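Long-range contacts in metallo-beta-lactamase (Pseudomonas stutzeri, PDB 4ZEJ), which probably hydrolyses the beta-lactam ring of antibiotics to a substituted beta-amino acid, as a periplasmic class B zinc enzyme that confers antibiotic resistance: residues 1-7 / 18-23; 38-43 / 65-69; 85-89 / 111-115; 182-186 / 208-212. All coordinates share one frame. Residues are numbered along the deposited sequence.

Contact 1: residues 1-7 / 18-23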
loop_
_atom_site.group_PDB
_atom_site.type_symbol
_atom_site.label_atom_id
_atom_site.label_comp_id
_atom_site.label_asym_id
_atom_site.label_seq_id
_atom_site.Cartn_x
_atom_site.Cartn_y
_atom_site.Cartn_z
ATOM N N ASP A 1 7.156 -23.335 -9.582
ATOM C CA ASP A 1 7.429 -22.154 -8.697
ATOM C C ASP A 1 7.884 -20.842 -9.402
ATOM O O ASP A 1 8.212 -19.876 -8.718
ATOM C CB ASP A 1 8.428 -22.548 -7.585
ATOM C CG ASP A 1 7.739 -23.020 -6.301
ATOM O OD1 ASP A 1 7.120 -22.181 -5.605
ATOM O OD2 ASP A 1 7.843 -24.219 -5.970
ATOM N N GLU A 2 7.880 -20.785 -10.738
ATOM C CA GLU A 2 8.160 -19.538 -11.478
ATOM C C GLU A 2 7.108 -18.467 -11.127
ATOM O O GLU A 2 5.945 -18.796 -10.883
ATOM C CB GLU A 2 8.117 -19.815 -12.984
ATOM C CG GLU A 2 8.367 -18.630 -13.922
ATOM C CD GLU A 2 8.302 -19.011 -15.409
ATOM O OE1 GLU A 2 8.391 -18.091 -16.273
ATOM O OE2 GLU A 2 8.158 -20.225 -15.724
ATOM N N VAL A 3 7.536 -17.208 -11.083
ATOM C CA VAL A 3 6.616 -16.080 -10.982
ATOM C C VAL A 3 6.919 -15.069 -12.080
ATOM O O VAL A 3 8.061 -15.006 -12.562
ATOM C CB VAL A 3 6.662 -15.363 -9.608
ATOM C CG1 VAL A 3 6.340 -16.356 -8.496
ATOM C CG2 VAL A 3 8.005 -14.674 -9.368
ATOM N N PRO A 4 5.908 -14.262 -12.460
ATOM C CA PRO A 4 6.182 -13.190 -13.423
ATOM C C PRO A 4 7.129 -12.138 -12.859
ATOM O O PRO A 4 7.282 -12.031 -11.638
ATOM C CB PRO A 4 4.800 -12.569 -13.676
ATOM C CG PRO A 4 3.817 -13.626 -13.265
ATOM C CD PRO A 4 4.473 -14.347 -12.128
ATOM N N GLU A 5 7.740 -11.364 -13.754
ATOM C CA GLU A 5 8.552 -10.216 -13.369
ATOM C C GLU A 5 7.636 -9.067 -12.935
ATOM O O GLU A 5 6.444 -9.068 -13.229
ATOM C CB GLU A 5 9.420 -9.734 -14.544
ATOM C CG GLU A 5 10.364 -10.772 -15.163
ATOM C CD GLU A 5 11.531 -11.179 -14.280
ATOM O OE1 GLU A 5 12.148 -12.229 -14.571
ATOM O OE2 GLU A 5 11.860 -10.469 -13.301
ATOM N N LEU A 6 8.203 -8.080 -12.250
ATOM C CA LEU A 6 7.496 -6.835 -11.950
ATOM C C LEU A 6 7.091 -6.151 -13.243
ATOM O O LEU A 6 7.834 -6.200 -14.227
ATOM C CB LEU A 6 8.425 -5.868 -11.183
ATOM C CG LEU A 6 7.823 -4.505 -10.779
ATOM C CD1 LEU A 6 7.579 -4.363 -9.295
ATOM C CD2 LEU A 6 8.719 -3.381 -11.245
ATOM N N ARG A 7 5.947 -5.485 -13.236
ATOM C CA ARG A 7 5.630 -4.534 -14.303
ATOM C C ARG A 7 5.170 -3.203 -13.734
ATOM O O ARG A 7 4.765 -3.114 -12.573
ATOM C CB ARG A 7 4.629 -5.117 -15.296
ATOM C CG ARG A 7 3.303 -5.447 -14.677
ATOM C CD ARG A 7 2.372 -5.994 -15.741
ATOM N NE ARG A 7 1.013 -6.062 -15.257
ATOM C CZ ARG A 7 0.488 -7.057 -14.539
ATOM N NH1 ARG A 7 1.217 -8.105 -14.154
ATOM N NH2 ARG A 7 -0.793 -6.985 -14.196
ATOM N N HIS A 18 2.723 -0.331 -9.791
ATOM C CA HIS A 18 3.614 -1.468 -9.909
ATOM C C HIS A 18 2.916 -2.731 -9.422
ATOM O O HIS A 18 2.237 -2.720 -8.397
ATOM C CB HIS A 18 4.998 -1.234 -9.266
ATOM C CG HIS A 18 5.014 -1.066 -7.778
ATOM N ND1 HIS A 18 4.963 -2.132 -6.905
ATOM C CD2 HIS A 18 5.223 0.032 -7.011
ATOM C CE1 HIS A 18 5.078 -1.692 -5.666
ATOM N NE2 HIS A 18 5.247 -0.387 -5.703
ATOM N N THR A 19 3.038 -3.790 -10.214
ATOM C CA THR A 19 2.413 -5.073 -9.932
ATOM C C THR A 19 3.515 -6.112 -9.833
ATOM O O THR A 19 4.335 -6.244 -10.749
ATOM C CB THR A 19 1.413 -5.482 -11.031
ATOM O OG1 THR A 19 0.440 -4.448 -11.204
ATOM C CG2 THR A 19 0.692 -6.777 -10.647
ATOM N N SER A 20 3.530 -6.834 -8.715
ATOM C CA SER A 20 4.448 -7.939 -8.513
ATOM C C SER A 20 3.702 -9.095 -7.898
ATOM O O SER A 20 2.520 -8.956 -7.508
ATOM C CB SER A 20 5.641 -7.524 -7.642
ATOM O OG SER A 20 5.226 -7.102 -6.356
ATOM N N TYR A 21 4.381 -10.240 -7.815
ATOM C CA TYR A 21 3.733 -11.471 -7.399
ATOM C C TYR A 21 4.513 -12.302 -6.389
ATOM O O TYR A 21 5.747 -12.206 -6.294
ATOM C CB TYR A 21 3.504 -12.361 -8.606
ATOM C CG TYR A 21 2.686 -11.835 -9.762
ATOM C CD1 TYR A 21 1.370 -12.236 -9.927
ATOM C CD2 TYR A 21 3.250 -11.002 -10.738
ATOM C CE1 TYR A 21 0.618 -11.833 -11.026
ATOM C CE2 TYR A 21 2.497 -10.570 -11.826
ATOM C CZ TYR A 21 1.183 -11.001 -11.968
ATOM O OH TYR A 21 0.444 -10.633 -13.059
ATOM N N SER A 22 3.792 -13.153 -5.669
ATOM C CA SER A 22 4.409 -14.235 -4.888
ATOM C C SER A 22 3.509 -15.445 -4.906
ATOM O O SER A 22 2.296 -15.316 -5.069
ATOM C CB SER A 22 4.663 -13.789 -3.453
ATOM O OG SER A 22 5.359 -14.784 -2.724
ATOM N N ARG A 23 4.103 -16.627 -4.772
ATOM C CA ARG A 23 3.324 -17.842 -4.565
ATOM C C ARG A 23 3.145 -18.027 -3.062
ATOM O O ARG A 23 4.133 -18.173 -2.352
ATOM C CB ARG A 23 4.009 -19.045 -5.205
ATOM C CG ARG A 23 3.906 -19.016 -6.725
ATOM C CD ARG A 23 4.654 -20.175 -7.329
ATOM N NE ARG A 23 4.631 -20.221 -8.792
ATOM C CZ ARG A 23 3.759 -20.907 -9.543
ATOM N NH1 ARG A 23 2.751 -21.600 -8.992
ATOM N NH2 ARG A 23 3.898 -20.905 -10.872
HETATM O O HOH W 1 6.632 -10.278 -9.583
#
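The N-terminal segment 1-7 runs antiparallel to the edge of strand 15-24, but regular pairing is confined to its last residue. R7 and T19 form a hydrogen-bonded antiparallel pair: R7 N donates to T19 O (3.1 Å) and T19 N donates to R7 O (3.0 Å). Here strand 7-12 begins, an outermost strand of the seven-stranded sheet. Upstream the backbones part, and other groups supply the bonds. A water fills the gap at Y21: it donates to P4 O (2.8 Å) and accepts from Y21 N (2.9 Å). At the far end the R23 guanidinium takes over: NE and NH2 of R23 both donate to E2 O, each at 2.9 Å. Y21 OH accepts a hydrogen bond from R7 NH1 (2.9 Å), while R7 NE is held in a salt bridge by E9. The Y21 ring also receives P4 in a CH-pi contact, with P4 CG 3.8 Å from the centroid and over the face. E5 is in a salt bridge with R53. S20 OG bonds to W50 N; the S20 side chain is about 7 Å from that of the zinc ligand D80. The chemistry implies that the N-terminal tail is fixed by carbonyls meeting water and arginine donors, with P4 on the Y21 ring and R7 NH1 on its OH, before sheet pairing begins.

Contact 2: residues 38-43 / 65-69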
loop_
_atom_site.group_PDB
_atom_site.type_symbol
_atom_site.label_atom_id
_atom_site.label_comp_id
_atom_site.label_asym_id
_atom_site.label_seq_id
_atom_site.Cartn_x
_atom_site.Cartn_y
_atom_site.Cartn_z
ATOM N N ILE A 38 5.155 10.546 -8.741
ATOM C CA ILE A 38 6.112 11.502 -9.287
ATOM C C ILE A 38 5.611 12.929 -9.034
ATOM O O ILE A 38 4.419 13.218 -9.144
ATOM C CB ILE A 38 6.313 11.301 -10.811
ATOM C CG1 ILE A 38 6.660 9.842 -11.154
ATOM C CG2 ILE A 38 7.387 12.233 -11.353
ATOM C CD1 ILE A 38 7.941 9.315 -10.563
ATOM N N ASP A 39 6.535 13.827 -8.705
ATOM C CA ASP A 39 6.223 15.248 -8.587
ATOM C C ASP A 39 7.511 16.038 -8.763
ATOM O O ASP A 39 8.467 15.820 -8.020
ATOM C CB ASP A 39 5.599 15.551 -7.218
ATOM C CG ASP A 39 4.937 16.904 -7.165
ATOM O OD1 ASP A 39 3.904 17.084 -7.852
ATOM O OD2 ASP A 39 5.425 17.795 -6.429
ATOM N N LYS A 40 7.548 16.920 -9.761
ATOM C CA LYS A 40 8.670 17.844 -9.960
ATOM C C LYS A 40 10.036 17.135 -9.916
ATOM O O LYS A 40 10.924 17.525 -9.153
ATOM C CB LYS A 40 8.621 18.950 -8.896
ATOM C CG LYS A 40 7.306 19.707 -8.819
ATOM C CD LYS A 40 7.387 20.825 -7.788
ATOM C CE LYS A 40 6.014 21.384 -7.440
ATOM N NZ LYS A 40 5.472 22.265 -8.511
ATOM N N GLY A 41 10.190 16.077 -10.707
ATOM C CA GLY A 41 11.461 15.344 -10.776
ATOM C C GLY A 41 11.773 14.375 -9.624
ATOM O O GLY A 41 12.789 13.667 -9.669
ATOM N N ASN A 42 10.922 14.344 -8.595
ATOM C CA ASN A 42 11.078 13.433 -7.451
ATOM C C ASN A 42 10.138 12.242 -7.590
ATOM O O ASN A 42 9.108 12.367 -8.228
ATOM C CB ASN A 42 10.753 14.155 -6.146
ATOM C CG ASN A 42 11.646 15.343 -5.903
ATOM O OD1 ASN A 42 12.860 15.238 -6.021
ATOM N ND2 ASN A 42 11.055 16.490 -5.563
ATOM N N ALA A 43 10.519 11.101 -7.007
ATOM C CA ALA A 43 9.696 9.887 -6.962
ATOM C C ALA A 43 9.594 9.386 -5.529
ATOM O O ALA A 43 10.527 9.525 -4.740
ATOM C CB ALA A 43 10.284 8.791 -7.842
ATOM N N ASN A 65 14.969 6.640 -15.496
ATOM C CA ASN A 65 14.125 7.750 -15.962
ATOM C C ASN A 65 14.425 9.119 -15.334
ATOM O O ASN A 65 13.685 10.086 -15.562
ATOM C CB ASN A 65 12.653 7.374 -15.798
ATOM C CG ASN A 65 12.222 6.350 -16.822
ATOM O OD1 ASN A 65 11.950 6.700 -17.977
ATOM N ND2 ASN A 65 12.219 5.083 -16.435
ATOM N N GLY A 66 15.515 9.210 -14.572
ATOM C CA GLY A 66 16.051 10.488 -14.121
ATOM C C GLY A 66 15.403 11.058 -12.878
ATOM O O GLY A 66 15.642 12.217 -12.548
ATOM N N TYR A 67 14.599 10.261 -12.176
ATOM C CA TYR A 67 13.895 10.745 -10.995
ATOM C C TYR A 67 14.733 10.577 -9.747
ATOM O O TYR A 67 15.474 9.591 -9.604
ATOM C CB TYR A 67 12.570 10.006 -10.790
ATOM C CG TYR A 67 11.571 10.219 -11.896
ATOM C CD1 TYR A 67 11.084 11.495 -12.183
ATOM C CD2 TYR A 67 11.086 9.142 -12.643
ATOM C CE1 TYR A 67 10.166 11.700 -13.200
ATOM C CE2 TYR A 67 10.156 9.333 -13.651
ATOM C CZ TYR A 67 9.703 10.614 -13.930
ATOM O OH TYR A 67 8.785 10.808 -14.932
ATOM N N GLU A 68 14.579 11.534 -8.834
ATOM C CA GLU A 68 15.210 11.467 -7.526
ATOM C C GLU A 68 14.320 10.704 -6.549
ATOM O O GLU A 68 13.211 11.144 -6.257
ATOM C CB GLU A 68 15.457 12.871 -6.982
ATOM C CG GLU A 68 16.447 12.896 -5.841
ATOM C CD GLU A 68 17.740 12.206 -6.216
ATOM O OE1 GLU A 68 18.367 12.612 -7.227
ATOM O OE2 GLU A 68 18.112 11.235 -5.519
ATOM N N LEU A 69 14.815 9.583 -6.035
ATOM C CA LEU A 69 13.991 8.702 -5.204
ATOM C C LEU A 69 14.071 9.154 -3.762
ATOM O O LEU A 69 15.095 8.985 -3.115
ATOM C CB LEU A 69 14.429 7.248 -5.343
ATOM C CG LEU A 69 13.652 6.206 -4.535
ATOM C CD1 LEU A 69 12.147 6.273 -4.797
ATOM C CD2 LEU A 69 14.204 4.829 -4.870
#
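I38 is the next-to-last residue of strand 30-39 and points at the second segment. Its CD1 sits over the face of the Y67 ring, 3.7 Å from the centroid, in a CH-pi contact, and I38 CG2 lies 3.4 Å from Y67 CE1. D39 opens a type I' turn that closes at N42 and makes a beta hairpin; D39 N to N42 O is 3.0 Å and N42 N to D39 O is 2.9 Å. The D39 carboxylate is in a salt bridge with K149. G41, at positive phi in the turn, offers its carbonyl: G41 O accepts from E68 N at 2.9 Å. N42 then pairs in parallel with E68, and A43 with L69. A43 N donates to E68 O at 2.8 Å, so both backbone polar groups of E68 are bound. A43 CB also packs on Y67 CB (3.9 Å). Strands 42-46 and 68-73 are the two strands of a beta-alpha-beta unit whose helix 52-64 ends in a Schellman motif at G66. I62 of that helix touches A43, Y67 and L69. The chemistry implies that the parallel pairing starts directly from the hairpin turn, with two backbone hydrogen bonds between interior strands and Y67 covering the apolar side.

Contact 3: residues 85-89 / 111-115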
loop_
_atom_site.group_PDB
_atom_site.type_symbol
_atom_site.label_atom_id
_atom_site.label_comp_id
_atom_site.label_asym_id
_atom_site.label_seq_id
_atom_site.Cartn_x
_atom_site.Cartn_y
_atom_site.Cartn_z
ATOM N N ILE A 85 11.960 -3.549 2.114
ATOM C CA ILE A 85 12.500 -2.573 3.065
ATOM C C ILE A 85 13.989 -2.798 3.359
ATOM O O ILE A 85 14.763 -1.837 3.389
ATOM C CB ILE A 85 11.669 -2.508 4.386
ATOM C CG1 ILE A 85 10.338 -1.789 4.113
ATOM C CG2 ILE A 85 12.441 -1.794 5.494
ATOM C CD1 ILE A 85 9.417 -1.674 5.314
ATOM N N LYS A 86 14.385 -4.044 3.602
ATOM C CA LYS A 86 15.797 -4.353 3.875
ATOM C C LYS A 86 16.692 -3.946 2.698
ATOM O O LYS A 86 17.729 -3.282 2.895
ATOM C CB LYS A 86 15.968 -5.834 4.211
ATOM C CG LYS A 86 17.404 -6.259 4.415
ATOM C CD LYS A 86 17.471 -7.663 4.964
ATOM C CE LYS A 86 18.899 -8.160 4.995
ATOM N NZ LYS A 86 19.764 -7.324 5.869
ATOM N N TRP A 87 16.278 -4.324 1.484
ATOM C CA TRP A 87 17.004 -3.954 0.261
ATOM C C TRP A 87 17.157 -2.443 0.153
ATOM O O TRP A 87 18.260 -1.952 -0.110
ATOM C CB TRP A 87 16.322 -4.513 -0.991
ATOM C CG TRP A 87 17.180 -4.456 -2.230
ATOM C CD1 TRP A 87 17.949 -5.464 -2.745
ATOM C CD2 TRP A 87 17.363 -3.329 -3.105
ATOM N NE1 TRP A 87 18.596 -5.032 -3.882
ATOM C CE2 TRP A 87 18.247 -3.732 -4.129
ATOM C CE3 TRP A 87 16.859 -2.020 -3.124
ATOM C CZ2 TRP A 87 18.640 -2.877 -5.150
ATOM C CZ3 TRP A 87 17.250 -1.172 -4.143
ATOM C CH2 TRP A 87 18.132 -1.602 -5.142
ATOM N N LEU A 88 16.065 -1.714 0.384
ATOM C CA LEU A 88 16.093 -0.245 0.331
ATOM C C LEU A 88 17.029 0.325 1.395
ATOM O O LEU A 88 17.864 1.193 1.082
ATOM C CB LEU A 88 14.676 0.340 0.472
ATOM C CG LEU A 88 13.738 0.028 -0.706
ATOM C CD1 LEU A 88 12.285 0.336 -0.367
ATOM C CD2 LEU A 88 14.118 0.759 -1.980
ATOM N N ASN A 89 16.904 -0.170 2.632
ATOM C CA ASN A 89 17.802 0.242 3.726
ATOM C C ASN A 89 19.270 0.053 3.360
ATOM O O ASN A 89 20.083 0.973 3.534
ATOM C CB ASN A 89 17.494 -0.505 5.040
ATOM C CG ASN A 89 16.155 -0.111 5.659
ATOM O OD1 ASN A 89 15.564 0.913 5.310
ATOM N ND2 ASN A 89 15.662 -0.940 6.582
ATOM N N GLU A 111 12.999 -6.699 9.318
ATOM C CA GLU A 111 13.707 -5.436 9.209
ATOM C C GLU A 111 12.700 -4.278 9.266
ATOM O O GLU A 111 11.766 -4.264 8.481
ATOM C CB GLU A 111 14.453 -5.420 7.879
ATOM C CG GLU A 111 15.651 -4.531 7.864
ATOM C CD GLU A 111 16.717 -5.001 8.834
ATOM O OE1 GLU A 111 16.943 -4.282 9.821
ATOM O OE2 GLU A 111 17.294 -6.094 8.631
ATOM N N PRO A 112 12.857 -3.336 10.218
ATOM C CA PRO A 112 11.911 -2.222 10.299
ATOM C C PRO A 112 12.278 -1.118 9.322
ATOM O O PRO A 112 13.408 -1.073 8.823
ATOM C CB PRO A 112 12.065 -1.736 11.744
ATOM C CG PRO A 112 13.474 -2.051 12.084
ATOM C CD PRO A 112 13.828 -3.306 11.332
ATOM N N ALA A 113 11.326 -0.229 9.055
ATOM C CA ALA A 113 11.608 0.970 8.269
ATOM C C ALA A 113 12.571 1.865 9.063
ATOM O O ALA A 113 12.592 1.819 10.289
ATOM C CB ALA A 113 10.321 1.714 7.937
ATOM N N LYS A 114 13.394 2.632 8.360
ATOM C CA LYS A 114 14.392 3.488 9.020
ATOM C C LYS A 114 13.732 4.628 9.795
ATOM O O LYS A 114 14.233 5.035 10.845
ATOM C CB LYS A 114 15.409 4.042 8.019
ATOM C CG LYS A 114 16.414 5.010 8.636
ATOM C CD LYS A 114 17.502 5.443 7.673
ATOM C CE LYS A 114 18.420 6.459 8.330
ATOM N NZ LYS A 114 18.995 7.395 7.330
ATOM N N TYR A 115 12.639 5.155 9.257
ATOM C CA TYR A 115 11.912 6.260 9.869
ATOM C C TYR A 115 10.493 5.856 10.250
ATOM O O TYR A 115 9.840 5.065 9.545
ATOM C CB TYR A 115 11.853 7.435 8.906
ATOM C CG TYR A 115 13.207 7.964 8.514
ATOM C CD1 TYR A 115 13.975 8.688 9.418
ATOM C CD2 TYR A 115 13.725 7.745 7.239
ATOM C CE1 TYR A 115 15.218 9.179 9.069
ATOM C CE2 TYR A 115 14.973 8.234 6.877
ATOM C CZ TYR A 115 15.715 8.952 7.798
ATOM O OH TYR A 115 16.952 9.449 7.464
#
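In this metallo-beta-lactamase fold, the short helix 85-90 packs on the loop that leads from helix 99-107 into strand 115-117, the last strand of the seven-stranded sheet. The loop meets the helix first at E111. Its aliphatic part lies on the helix surface, with E111 CG 3.9 Å from K86 CB and 3.8 Å from N89 ND2. The carboxylate makes a long salt bridge to K86, OE2 of E111 to NZ of K86 being 3.9 Å. E111 has the largest area covered in this contact. P112 follows with its ring turned away, against N102 and K106 of helix 99-107. Its carbonyl faces the helix, and I85 CG2 approaches P112 O to 3.5 Å. A113 is buried. Its CA is 4.0 Å from I85 CG2, its CB is 4.4 Å from I85 CD1, and its backbone N bonds to N102 OD1. I85 and A113 both reach T95 of the neighbouring strand 95-98. K114 passes by the side chain of N89: T95 OG1 bonds to both K114 N and N89 OD1, so the threonine hydroxyl joins helix and loop. At Y115 the strand begins, out of reach of the helix; its OH accepts from K114 NZ (2.9 Å). One direct hydrogen bond crosses between the two segments: N89 ND2 donates to P112 O at 3.2 Å, with an angle of 147° at the hydrogen.

Contact 4: residues 182-186 / 208-212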
loop_
_atom_site.group_PDB
_atom_site.type_symbol
_atom_site.label_atom_id
_atom_site.label_comp_id
_atom_site.label_asym_id
_atom_site.label_seq_id
_atom_site.Cartn_x
_atom_site.Cartn_y
_atom_site.Cartn_z
ATOM N N ALA A 182 -14.043 1.645 7.303
ATOM C CA ALA A 182 -14.320 1.922 5.905
ATOM C C ALA A 182 -15.214 3.158 5.757
ATOM O O ALA A 182 -14.973 4.000 4.898
ATOM C CB ALA A 182 -14.961 0.711 5.234
ATOM N N GLN A 183 -16.230 3.266 6.605
ATOM C CA GLN A 183 -17.060 4.483 6.637
ATOM C C GLN A 183 -16.246 5.739 6.985
ATOM O O GLN A 183 -16.483 6.808 6.421
ATOM C CB GLN A 183 -18.230 4.320 7.613
ATOM C CG GLN A 183 -19.225 5.477 7.593
ATOM C CD GLN A 183 -19.780 5.730 6.203
ATOM O OE1 GLN A 183 -20.317 4.827 5.574
ATOM N NE2 GLN A 183 -19.627 6.953 5.702
ATOM N N ASN A 184 -15.296 5.614 7.908
ATOM C CA ASN A 184 -14.396 6.738 8.212
ATOM C C ASN A 184 -13.668 7.226 6.968
ATOM O O ASN A 184 -13.600 8.441 6.720
ATOM C CB ASN A 184 -13.362 6.372 9.287
ATOM C CG ASN A 184 -13.982 6.079 10.645
ATOM O OD1 ASN A 184 -15.065 6.565 10.980
ATOM N ND2 ASN A 184 -13.269 5.288 11.460
ATOM N N ALA A 185 -13.139 6.278 6.184
ATOM C CA ALA A 185 -12.440 6.593 4.950
ATOM C C ALA A 185 -13.385 7.169 3.903
ATOM O O ALA A 185 -13.018 8.125 3.220
ATOM C CB ALA A 185 -11.722 5.367 4.393
ATOM N N LEU A 186 -14.594 6.608 3.800
ATOM C CA LEU A 186 -15.625 7.134 2.880
ATOM C C LEU A 186 -15.969 8.590 3.202
ATOM O O LEU A 186 -16.022 9.420 2.309
ATOM C CB LEU A 186 -16.893 6.279 2.900
ATOM C CG LEU A 186 -16.818 4.957 2.125
ATOM C CD1 LEU A 186 -17.848 3.960 2.655
ATOM C CD2 LEU A 186 -17.027 5.214 0.636
ATOM N N LEU A 208 -14.474 1.115 -1.846
ATOM C CA LEU A 208 -14.682 1.304 -0.394
ATOM C C LEU A 208 -16.087 0.887 0.050
ATOM O O LEU A 208 -16.247 0.286 1.114
ATOM C CB LEU A 208 -14.389 2.750 0.043
ATOM C CG LEU A 208 -12.964 3.068 0.480
ATOM C CD1 LEU A 208 -12.805 4.578 0.609
ATOM C CD2 LEU A 208 -12.683 2.400 1.821
ATOM N N LYS A 209 -17.098 1.174 -0.773
ATOM C CA LYS A 209 -18.482 0.753 -0.459
ATOM C C LYS A 209 -18.623 -0.778 -0.470
ATOM O O LYS A 209 -19.302 -1.350 0.377
ATOM C CB LYS A 209 -19.486 1.384 -1.425
ATOM C CG LYS A 209 -19.297 2.903 -1.486
ATOM C CD LYS A 209 -20.470 3.639 -2.006
ATOM C CE LYS A 209 -21.508 3.851 -0.926
ATOM N NZ LYS A 209 -22.664 4.503 -1.555
ATOM N N HIS A 210 -17.989 -1.427 -1.438
ATOM C CA HIS A 210 -17.972 -2.891 -1.508
ATOM C C HIS A 210 -17.234 -3.490 -0.308
ATOM O O HIS A 210 -17.706 -4.454 0.305
ATOM C CB HIS A 210 -17.331 -3.358 -2.820
ATOM C CG HIS A 210 -17.231 -4.841 -2.958
ATOM N ND1 HIS A 210 -18.317 -5.682 -2.822
ATOM C CD2 HIS A 210 -16.175 -5.640 -3.273
ATOM C CE1 HIS A 210 -17.930 -6.932 -3.016
ATOM N NE2 HIS A 210 -16.633 -6.932 -3.293
ATOM N N THR A 211 -16.071 -2.933 0.013
ATOM C CA THR A 211 -15.283 -3.402 1.162
ATOM C C THR A 211 -16.115 -3.286 2.455
ATOM O O THR A 211 -16.168 -4.226 3.251
ATOM C CB THR A 211 -13.968 -2.613 1.296
ATOM O OG1 THR A 211 -13.186 -2.804 0.104
ATOM C CG2 THR A 211 -13.155 -3.056 2.508
ATOM N N LYS A 212 -16.743 -2.136 2.656
ATOM C CA LYS A 212 -17.645 -1.931 3.788
ATOM C C LYS A 212 -18.719 -3.029 3.872
ATOM O O LYS A 212 -18.912 -3.635 4.930
ATOM C CB LYS A 212 -18.297 -0.545 3.727
ATOM C CG LYS A 212 -19.201 -0.279 4.912
ATOM C CD LYS A 212 -19.637 1.176 4.988
ATOM C CE LYS A 212 -20.449 1.430 6.232
ATOM N NZ LYS A 212 -21.847 0.961 6.072
#
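L186, L208 and K212 carry most of the buried surface where two helices pack nearly antiparallel. Around these segments the axes come within 9.5 Å and their directions differ by 161°. L186 reaches across with both methyls. Its CD2 lies 3.7 Å from L208 CB and 3.9 Å from K209 CG, and its CD1 lies 4.0 Å from K212 CD. L208 enters from the other helix and meets small residues: L208 CD1 is 4.0 Å from A185 CB, and L208 CD2 is 4.4 Å from A182 CB. K212 contributes its aliphatic chain. Its CB rests 3.9 Å from A182 CB, and its CE is 3.5 Å from Q183 OE1. The charged end goes on to a salt bridge with E216 of its own helix, while Q183 NE2 bonds to S187. No hydrogen bond crosses; the contact is mostly apolar groups and lysine methylenes. It joins helix 175-188 to the C-terminal helix 206-218, which flank strand 194-197 in sequence and belong to a helical layer of the alpha-beta/beta-alpha sandwich of metallo-beta-lactamases. The loop after strand 152-156 reaches the second helix, with V159 against L208 and T211, and I205, just before that helix, touches L186.

Overall arrangement
From the N terminus, contact 1 closes the first loop by laying segment 1-7 along strand 15-24, at one edge of the seven-stranded sheet. Contact 2 follows across the same sheet and closes the loop through helix 52-64, pairing strands 42-46 and 68-73. Contact 3 closes the next, tying helix 85-90 to the approach to strand 115-117 at the opposite edge. Its nearest atoms come within about 5 Å of contact 2, without touching. Contact 4 closes the last loop near the C terminus, joining helices 175-188 and 206-218 on the opposite side of the chain's centre from contacts 2 and 3. All four are in series; none nest or cross.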